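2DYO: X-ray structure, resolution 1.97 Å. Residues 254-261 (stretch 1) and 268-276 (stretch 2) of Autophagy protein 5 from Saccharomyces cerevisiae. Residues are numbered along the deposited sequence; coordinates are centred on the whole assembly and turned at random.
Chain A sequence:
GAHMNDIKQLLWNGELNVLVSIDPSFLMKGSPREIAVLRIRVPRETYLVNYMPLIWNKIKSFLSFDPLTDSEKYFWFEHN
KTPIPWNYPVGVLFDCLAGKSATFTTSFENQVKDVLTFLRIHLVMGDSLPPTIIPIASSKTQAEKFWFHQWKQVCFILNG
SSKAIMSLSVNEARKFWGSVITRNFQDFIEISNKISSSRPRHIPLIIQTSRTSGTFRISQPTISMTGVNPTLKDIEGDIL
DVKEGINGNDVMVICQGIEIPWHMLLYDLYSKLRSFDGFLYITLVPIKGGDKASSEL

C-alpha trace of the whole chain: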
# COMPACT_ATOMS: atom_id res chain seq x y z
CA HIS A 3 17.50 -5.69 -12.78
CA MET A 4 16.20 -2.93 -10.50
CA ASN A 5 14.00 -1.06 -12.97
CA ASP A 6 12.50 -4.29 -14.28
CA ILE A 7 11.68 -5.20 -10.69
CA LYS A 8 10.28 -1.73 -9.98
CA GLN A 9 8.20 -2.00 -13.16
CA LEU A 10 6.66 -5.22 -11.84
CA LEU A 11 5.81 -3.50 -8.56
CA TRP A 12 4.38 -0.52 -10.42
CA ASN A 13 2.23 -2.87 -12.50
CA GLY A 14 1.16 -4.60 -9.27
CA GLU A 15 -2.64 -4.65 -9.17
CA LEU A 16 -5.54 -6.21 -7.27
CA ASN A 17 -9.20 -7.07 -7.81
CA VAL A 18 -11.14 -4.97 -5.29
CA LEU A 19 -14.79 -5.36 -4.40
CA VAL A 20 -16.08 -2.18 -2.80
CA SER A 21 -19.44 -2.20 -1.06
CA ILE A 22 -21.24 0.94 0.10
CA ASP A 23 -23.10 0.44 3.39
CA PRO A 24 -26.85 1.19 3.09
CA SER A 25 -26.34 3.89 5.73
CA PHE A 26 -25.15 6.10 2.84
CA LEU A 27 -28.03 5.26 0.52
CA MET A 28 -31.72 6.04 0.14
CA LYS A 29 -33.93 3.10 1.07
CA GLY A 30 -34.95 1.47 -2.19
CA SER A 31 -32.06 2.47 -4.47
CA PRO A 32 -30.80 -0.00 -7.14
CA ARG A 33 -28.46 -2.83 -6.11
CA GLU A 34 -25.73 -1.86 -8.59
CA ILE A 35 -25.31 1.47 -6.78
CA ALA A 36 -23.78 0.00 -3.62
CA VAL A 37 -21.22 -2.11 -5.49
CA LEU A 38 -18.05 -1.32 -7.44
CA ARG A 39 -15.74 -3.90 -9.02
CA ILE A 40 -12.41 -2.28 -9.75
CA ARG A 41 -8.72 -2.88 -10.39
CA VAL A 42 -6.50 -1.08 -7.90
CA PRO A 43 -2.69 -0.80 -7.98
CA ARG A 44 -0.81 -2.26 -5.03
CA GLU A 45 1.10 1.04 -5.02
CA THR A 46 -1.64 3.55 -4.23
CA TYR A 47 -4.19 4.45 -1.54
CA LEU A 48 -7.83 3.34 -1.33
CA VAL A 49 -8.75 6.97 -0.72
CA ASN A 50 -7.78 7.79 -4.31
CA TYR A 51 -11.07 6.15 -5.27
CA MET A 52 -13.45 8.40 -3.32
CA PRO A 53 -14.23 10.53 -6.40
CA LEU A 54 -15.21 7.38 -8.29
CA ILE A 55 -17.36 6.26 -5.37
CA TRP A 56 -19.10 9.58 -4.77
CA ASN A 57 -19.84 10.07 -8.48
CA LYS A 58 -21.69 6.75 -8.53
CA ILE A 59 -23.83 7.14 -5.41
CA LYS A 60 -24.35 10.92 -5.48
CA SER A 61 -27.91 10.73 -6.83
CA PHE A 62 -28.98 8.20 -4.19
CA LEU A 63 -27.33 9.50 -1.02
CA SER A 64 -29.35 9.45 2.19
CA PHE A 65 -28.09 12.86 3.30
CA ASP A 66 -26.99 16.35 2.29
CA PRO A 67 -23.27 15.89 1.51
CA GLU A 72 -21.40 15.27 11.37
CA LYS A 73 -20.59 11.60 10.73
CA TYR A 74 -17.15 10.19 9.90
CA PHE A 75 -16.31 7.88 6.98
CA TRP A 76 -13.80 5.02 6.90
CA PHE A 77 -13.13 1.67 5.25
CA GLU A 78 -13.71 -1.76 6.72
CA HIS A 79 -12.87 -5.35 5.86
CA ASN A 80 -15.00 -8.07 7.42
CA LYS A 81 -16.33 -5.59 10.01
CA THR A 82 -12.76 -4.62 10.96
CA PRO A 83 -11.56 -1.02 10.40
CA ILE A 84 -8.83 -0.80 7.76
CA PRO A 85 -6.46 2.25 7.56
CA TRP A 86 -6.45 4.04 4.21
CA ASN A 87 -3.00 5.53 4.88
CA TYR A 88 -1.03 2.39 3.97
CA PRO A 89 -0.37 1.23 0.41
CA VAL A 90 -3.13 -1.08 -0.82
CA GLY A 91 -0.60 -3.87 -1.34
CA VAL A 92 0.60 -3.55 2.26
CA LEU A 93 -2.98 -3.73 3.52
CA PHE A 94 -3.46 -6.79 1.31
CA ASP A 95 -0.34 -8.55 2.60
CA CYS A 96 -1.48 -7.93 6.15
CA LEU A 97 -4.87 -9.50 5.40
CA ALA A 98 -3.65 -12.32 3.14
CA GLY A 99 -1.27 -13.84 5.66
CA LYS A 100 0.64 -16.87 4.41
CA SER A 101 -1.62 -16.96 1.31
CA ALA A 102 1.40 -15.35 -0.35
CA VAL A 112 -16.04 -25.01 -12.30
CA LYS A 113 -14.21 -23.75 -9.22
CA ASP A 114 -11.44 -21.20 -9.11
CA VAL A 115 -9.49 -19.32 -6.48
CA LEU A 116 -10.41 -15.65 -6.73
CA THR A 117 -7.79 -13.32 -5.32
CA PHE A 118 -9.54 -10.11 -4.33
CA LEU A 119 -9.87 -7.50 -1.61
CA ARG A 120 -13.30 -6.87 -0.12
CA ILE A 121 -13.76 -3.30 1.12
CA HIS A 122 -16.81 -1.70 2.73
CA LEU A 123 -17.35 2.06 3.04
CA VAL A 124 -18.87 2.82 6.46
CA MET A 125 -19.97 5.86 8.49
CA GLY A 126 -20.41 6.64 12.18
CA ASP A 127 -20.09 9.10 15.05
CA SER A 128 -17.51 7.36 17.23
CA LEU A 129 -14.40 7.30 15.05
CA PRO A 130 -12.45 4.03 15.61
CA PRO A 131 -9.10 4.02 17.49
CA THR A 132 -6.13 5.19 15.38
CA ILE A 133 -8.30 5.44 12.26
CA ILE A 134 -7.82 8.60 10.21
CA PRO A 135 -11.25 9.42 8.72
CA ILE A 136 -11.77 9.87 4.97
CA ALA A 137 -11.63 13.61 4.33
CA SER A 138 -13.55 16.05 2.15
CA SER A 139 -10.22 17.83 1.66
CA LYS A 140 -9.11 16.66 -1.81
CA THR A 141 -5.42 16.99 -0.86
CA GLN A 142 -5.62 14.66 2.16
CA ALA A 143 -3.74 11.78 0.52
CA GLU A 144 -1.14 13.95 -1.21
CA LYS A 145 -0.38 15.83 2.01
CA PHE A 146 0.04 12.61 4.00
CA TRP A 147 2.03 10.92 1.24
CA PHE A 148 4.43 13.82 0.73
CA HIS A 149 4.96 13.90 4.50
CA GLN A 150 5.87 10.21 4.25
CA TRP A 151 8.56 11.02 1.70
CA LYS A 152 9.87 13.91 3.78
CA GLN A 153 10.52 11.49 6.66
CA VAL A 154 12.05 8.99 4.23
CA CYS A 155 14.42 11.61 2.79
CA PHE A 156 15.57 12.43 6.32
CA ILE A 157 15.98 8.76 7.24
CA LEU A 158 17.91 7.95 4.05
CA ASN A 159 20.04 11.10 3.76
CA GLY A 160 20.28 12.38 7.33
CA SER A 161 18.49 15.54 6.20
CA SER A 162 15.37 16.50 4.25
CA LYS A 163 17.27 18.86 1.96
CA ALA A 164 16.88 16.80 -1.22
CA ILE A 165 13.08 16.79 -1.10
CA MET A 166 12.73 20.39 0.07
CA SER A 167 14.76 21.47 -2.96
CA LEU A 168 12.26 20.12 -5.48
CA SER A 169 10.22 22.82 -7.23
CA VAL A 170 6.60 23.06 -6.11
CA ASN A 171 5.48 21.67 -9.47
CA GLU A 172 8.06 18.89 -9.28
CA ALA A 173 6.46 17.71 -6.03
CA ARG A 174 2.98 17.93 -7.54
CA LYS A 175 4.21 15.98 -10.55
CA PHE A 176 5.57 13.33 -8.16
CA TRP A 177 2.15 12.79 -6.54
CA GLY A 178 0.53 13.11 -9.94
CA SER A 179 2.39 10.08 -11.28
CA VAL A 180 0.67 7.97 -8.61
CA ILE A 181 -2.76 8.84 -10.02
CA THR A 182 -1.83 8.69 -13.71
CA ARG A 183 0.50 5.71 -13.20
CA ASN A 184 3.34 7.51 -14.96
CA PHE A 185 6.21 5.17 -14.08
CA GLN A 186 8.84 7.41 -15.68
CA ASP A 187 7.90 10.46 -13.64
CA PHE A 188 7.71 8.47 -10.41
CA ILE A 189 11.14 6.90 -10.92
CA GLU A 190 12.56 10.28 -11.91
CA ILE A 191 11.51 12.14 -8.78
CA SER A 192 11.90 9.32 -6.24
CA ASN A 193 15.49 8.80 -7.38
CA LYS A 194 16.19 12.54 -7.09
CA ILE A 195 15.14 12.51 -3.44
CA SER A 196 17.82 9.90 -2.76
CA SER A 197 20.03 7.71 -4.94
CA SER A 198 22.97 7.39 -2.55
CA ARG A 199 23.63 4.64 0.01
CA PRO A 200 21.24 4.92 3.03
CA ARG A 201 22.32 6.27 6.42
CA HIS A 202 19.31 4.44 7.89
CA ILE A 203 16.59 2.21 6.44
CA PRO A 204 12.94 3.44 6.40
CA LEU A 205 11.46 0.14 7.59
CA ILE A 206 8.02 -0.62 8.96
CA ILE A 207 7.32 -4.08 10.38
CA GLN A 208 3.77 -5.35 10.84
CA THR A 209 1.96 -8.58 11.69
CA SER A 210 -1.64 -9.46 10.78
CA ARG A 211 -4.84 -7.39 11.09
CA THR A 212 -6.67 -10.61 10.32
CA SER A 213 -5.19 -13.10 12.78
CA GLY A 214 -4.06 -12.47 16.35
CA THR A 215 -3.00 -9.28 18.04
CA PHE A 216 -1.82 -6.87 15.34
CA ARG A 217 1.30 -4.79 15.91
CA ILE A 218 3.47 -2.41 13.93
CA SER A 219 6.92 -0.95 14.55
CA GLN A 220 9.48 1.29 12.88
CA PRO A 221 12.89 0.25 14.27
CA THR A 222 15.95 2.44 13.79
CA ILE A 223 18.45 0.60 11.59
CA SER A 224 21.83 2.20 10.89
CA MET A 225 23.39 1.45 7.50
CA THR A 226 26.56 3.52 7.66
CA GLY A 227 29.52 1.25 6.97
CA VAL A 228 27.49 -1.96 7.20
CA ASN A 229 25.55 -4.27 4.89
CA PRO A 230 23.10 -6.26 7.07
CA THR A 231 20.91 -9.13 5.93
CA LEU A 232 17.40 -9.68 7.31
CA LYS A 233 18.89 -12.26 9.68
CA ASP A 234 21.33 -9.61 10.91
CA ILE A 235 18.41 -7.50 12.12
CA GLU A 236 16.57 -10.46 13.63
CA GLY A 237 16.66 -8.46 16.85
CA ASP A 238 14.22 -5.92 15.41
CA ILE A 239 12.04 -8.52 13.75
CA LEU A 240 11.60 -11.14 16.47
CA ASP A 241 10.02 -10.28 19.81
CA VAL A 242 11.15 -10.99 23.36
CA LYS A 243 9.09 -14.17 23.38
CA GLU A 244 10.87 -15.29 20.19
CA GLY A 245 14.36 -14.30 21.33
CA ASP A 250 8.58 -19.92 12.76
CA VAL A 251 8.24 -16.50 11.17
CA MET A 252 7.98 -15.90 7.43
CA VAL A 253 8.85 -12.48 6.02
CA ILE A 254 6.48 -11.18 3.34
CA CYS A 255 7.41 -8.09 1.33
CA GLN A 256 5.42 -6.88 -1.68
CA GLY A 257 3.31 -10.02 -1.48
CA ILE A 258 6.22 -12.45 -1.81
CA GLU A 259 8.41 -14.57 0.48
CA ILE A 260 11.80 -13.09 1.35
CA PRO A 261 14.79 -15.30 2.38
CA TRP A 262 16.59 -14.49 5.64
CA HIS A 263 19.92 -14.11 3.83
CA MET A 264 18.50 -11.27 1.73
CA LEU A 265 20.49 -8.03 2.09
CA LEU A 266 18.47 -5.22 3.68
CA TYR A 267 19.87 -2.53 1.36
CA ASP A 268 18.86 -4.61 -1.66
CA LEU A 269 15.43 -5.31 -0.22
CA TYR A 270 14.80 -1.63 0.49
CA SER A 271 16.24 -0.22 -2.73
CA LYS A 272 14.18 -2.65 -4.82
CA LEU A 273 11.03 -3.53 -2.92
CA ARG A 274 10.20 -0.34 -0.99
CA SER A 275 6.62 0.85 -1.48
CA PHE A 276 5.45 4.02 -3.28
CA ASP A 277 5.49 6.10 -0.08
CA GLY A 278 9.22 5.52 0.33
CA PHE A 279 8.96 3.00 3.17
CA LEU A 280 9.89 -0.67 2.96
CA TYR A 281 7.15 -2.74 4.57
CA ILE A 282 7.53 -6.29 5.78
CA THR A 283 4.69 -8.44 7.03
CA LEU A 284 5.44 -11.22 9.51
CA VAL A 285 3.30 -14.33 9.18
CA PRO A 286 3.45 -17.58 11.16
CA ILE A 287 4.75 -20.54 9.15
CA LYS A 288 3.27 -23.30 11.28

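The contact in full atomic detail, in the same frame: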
# COMPACT_ATOMS: atom_id res chain seq x y z
N ILE A 254 7.19 -11.47 4.58
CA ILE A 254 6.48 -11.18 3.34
C ILE A 254 6.68 -9.70 3.00
O ILE A 254 6.38 -8.82 3.80
CB ILE A 254 4.96 -11.44 3.48
CG1 ILE A 254 4.70 -12.92 3.78
CG2 ILE A 254 4.24 -11.02 2.20
CD1 ILE A 254 5.26 -13.88 2.74
N CYS A 255 7.19 -9.45 1.80
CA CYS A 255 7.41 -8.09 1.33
C CYS A 255 6.83 -8.02 -0.08
O CYS A 255 7.13 -8.88 -0.90
CB CYS A 255 8.90 -7.76 1.29
SG CYS A 255 9.28 -6.09 0.77
N GLN A 256 6.01 -7.01 -0.35
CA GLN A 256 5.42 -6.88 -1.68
C GLN A 256 4.74 -8.19 -2.11
O GLN A 256 4.89 -8.63 -3.25
CB GLN A 256 6.49 -6.49 -2.70
CG GLN A 256 7.00 -5.06 -2.56
CD GLN A 256 6.04 -4.02 -3.10
OE1 GLN A 256 4.96 -4.34 -3.61
NE2 GLN A 256 6.42 -2.75 -2.99
N GLY A 257 4.02 -8.80 -1.18
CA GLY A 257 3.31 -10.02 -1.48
C GLY A 257 4.10 -11.28 -1.75
O GLY A 257 3.51 -12.30 -2.13
N ILE A 258 5.42 -11.25 -1.57
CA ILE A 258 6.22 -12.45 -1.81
C ILE A 258 7.08 -12.83 -0.60
O ILE A 258 7.29 -12.02 0.30
CB ILE A 258 7.15 -12.30 -3.04
CG1 ILE A 258 8.22 -11.25 -2.77
CG2 ILE A 258 6.33 -11.93 -4.28
CD1 ILE A 258 9.35 -11.25 -3.79
N GLU A 259 7.57 -14.07 -0.61
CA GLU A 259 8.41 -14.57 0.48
C GLU A 259 9.85 -14.09 0.31
O GLU A 259 10.42 -14.17 -0.78
CB GLU A 259 8.39 -16.11 0.48
CG GLU A 259 9.12 -16.72 1.67
CD GLU A 259 9.24 -18.23 1.55
OE1 GLU A 259 8.24 -18.88 1.18
OE2 GLU A 259 10.33 -18.77 1.85
N ILE A 260 10.44 -13.58 1.39
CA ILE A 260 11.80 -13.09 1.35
C ILE A 260 12.71 -13.96 2.23
O ILE A 260 12.41 -14.22 3.40
CB ILE A 260 11.88 -11.62 1.84
CG1 ILE A 260 10.93 -10.74 1.01
CG2 ILE A 260 13.30 -11.11 1.72
CD1 ILE A 260 11.27 -10.66 -0.47
N PRO A 261 13.83 -14.45 1.66
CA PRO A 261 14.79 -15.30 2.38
C PRO A 261 15.51 -14.51 3.47
O PRO A 261 15.75 -13.31 3.32
CB PRO A 261 15.77 -15.74 1.28
CG PRO A 261 15.00 -15.57 0.00
CD PRO A 261 14.22 -14.30 0.24
N ASP A 268 19.46 -4.13 -0.42
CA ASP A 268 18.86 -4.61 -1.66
C ASP A 268 17.35 -4.64 -1.54
O ASP A 268 16.63 -4.15 -2.42
CB ASP A 268 19.35 -6.03 -1.98
CG ASP A 268 20.54 -6.03 -2.91
OD1 ASP A 268 20.39 -5.54 -4.05
OD2 ASP A 268 21.61 -6.53 -2.51
N LEU A 269 16.86 -5.22 -0.45
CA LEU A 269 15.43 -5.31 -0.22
C LEU A 269 14.80 -3.92 -0.28
O LEU A 269 13.84 -3.70 -1.01
CB LEU A 269 15.15 -5.97 1.13
CG LEU A 269 13.69 -6.32 1.43
CD1 LEU A 269 13.14 -7.23 0.34
CD2 LEU A 269 13.61 -6.99 2.79
N TYR A 270 15.34 -2.99 0.49
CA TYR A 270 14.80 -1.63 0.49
C TYR A 270 14.86 -0.97 -0.88
O TYR A 270 13.84 -0.54 -1.43
CB TYR A 270 15.55 -0.73 1.47
CG TYR A 270 15.03 0.70 1.41
CD1 TYR A 270 13.85 1.05 2.05
CD2 TYR A 270 15.67 1.65 0.61
CE1 TYR A 270 13.30 2.33 1.90
CE2 TYR A 270 15.13 2.94 0.45
CZ TYR A 270 13.94 3.26 1.10
OH TYR A 270 13.39 4.51 0.93
N SER A 271 16.06 -0.89 -1.45
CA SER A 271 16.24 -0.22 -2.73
C SER A 271 15.37 -0.77 -3.86
O SER A 271 15.03 -0.04 -4.78
CB SER A 271 17.71 -0.26 -3.15
OG SER A 271 18.10 -1.57 -3.48
N LYS A 272 14.99 -2.04 -3.77
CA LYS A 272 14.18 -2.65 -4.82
C LYS A 272 12.71 -2.86 -4.51
O LYS A 272 11.85 -2.66 -5.38
CB LYS A 272 14.83 -3.98 -5.23
CG LYS A 272 16.17 -3.79 -5.91
CD LYS A 272 16.93 -5.09 -6.07
CE LYS A 272 18.25 -4.84 -6.81
NZ LYS A 272 19.18 -5.98 -6.72
N LEU A 273 12.41 -3.27 -3.28
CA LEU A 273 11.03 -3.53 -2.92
C LEU A 273 10.30 -2.51 -2.05
O LEU A 273 9.18 -2.76 -1.61
CB LEU A 273 10.95 -4.92 -2.27
CG LEU A 273 10.70 -6.09 -3.24
CD1 LEU A 273 11.62 -6.00 -4.45
CD2 LEU A 273 10.89 -7.40 -2.50
N ARG A 274 10.90 -1.34 -1.80
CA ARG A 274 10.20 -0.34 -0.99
C ARG A 274 8.90 0.03 -1.70
O ARG A 274 8.80 -0.08 -2.92
CB ARG A 274 11.06 0.92 -0.81
CG ARG A 274 11.29 1.71 -2.09
CD ARG A 274 12.07 2.98 -1.80
NE ARG A 274 12.42 3.70 -3.03
CZ ARG A 274 13.13 4.82 -3.07
NH1 ARG A 274 13.58 5.36 -1.95
NH2 ARG A 274 13.41 5.39 -4.23
N SER A 275 7.91 0.47 -0.93
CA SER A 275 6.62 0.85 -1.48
C SER A 275 6.65 2.28 -2.03
O SER A 275 7.64 3.00 -1.88
CB SER A 275 5.54 0.71 -0.41
OG SER A 275 5.46 -0.64 0.03
N PHE A 276 5.54 2.70 -2.65
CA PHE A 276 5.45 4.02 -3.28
C PHE A 276 5.47 5.23 -2.34
O PHE A 276 5.52 6.37 -2.80
CB PHE A 276 4.22 4.09 -4.19
CG PHE A 276 2.95 4.46 -3.48
CD1 PHE A 276 2.41 5.74 -3.61
CD2 PHE A 276 2.29 3.53 -2.68
CE1 PHE A 276 1.23 6.09 -2.95
CE2 PHE A 276 1.10 3.87 -2.01
CZ PHE A 276 0.57 5.16 -2.14

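A tight hairpin packs here against the last turns of a helix. The helix runs nearly antiparallel to strand 258-260, at 158° between their N-to-C directions. The axes come no closer than 12.5 Å, and side chains fill the space between them.

Leu273 is the main bump. It has the largest covered area of any residue in the contact, and its CA-to-CB bond points toward the hairpin. Its side chain sits in a hollow lined by Cys255, Gln256, Ile258 and Ile260. Cys255 SG lies 3.7 Å from Leu273 CB, close to the root of the side chain. Gln256 CG lies 3.9 Å from Leu273 CG. The tip is met by two isoleucines: Leu273 CD2 is 3.9 Å from Ile260 CD1 and 4.3 Å from Ile258 CD1. The CA-to-CB bond of Ile258 points sideways, but the end of its side chain comes nearer and reaches the leucine.

Leu269 lies one turn earlier on the same face of the helix. Its CD1 is 4.0 Å from Cys255 SG and 4.0 Å from Ile260 CD1. Cys255 and Ile260 therefore each touch both leucines. The cysteine and isoleucine contacts with the two leucines are apolar.

The polar link is at the end of the helix. Gln256 NE2 donates a hydrogen bond to Leu273 O, at 3.1 Å and with an N-H...acceptor angle of 161°. Arg274 is the first residue to leave helical geometry. The amide thus meets a carbonyl where the helix stops.

Gln256 lies in the turn of the hairpin. Cys255 to Ile258 form a type I' turn, closed by Cys255 N to Ile258 O and Ile258 N to Cys255 O, both 3.0 Å. Gly257 makes no contact with the helix. On the helix, the CA-to-CB bond of Tyr270 points away from the hairpin, and its OH accepts a hydrogen bond from Arg274 NH1 at 3.0 Å.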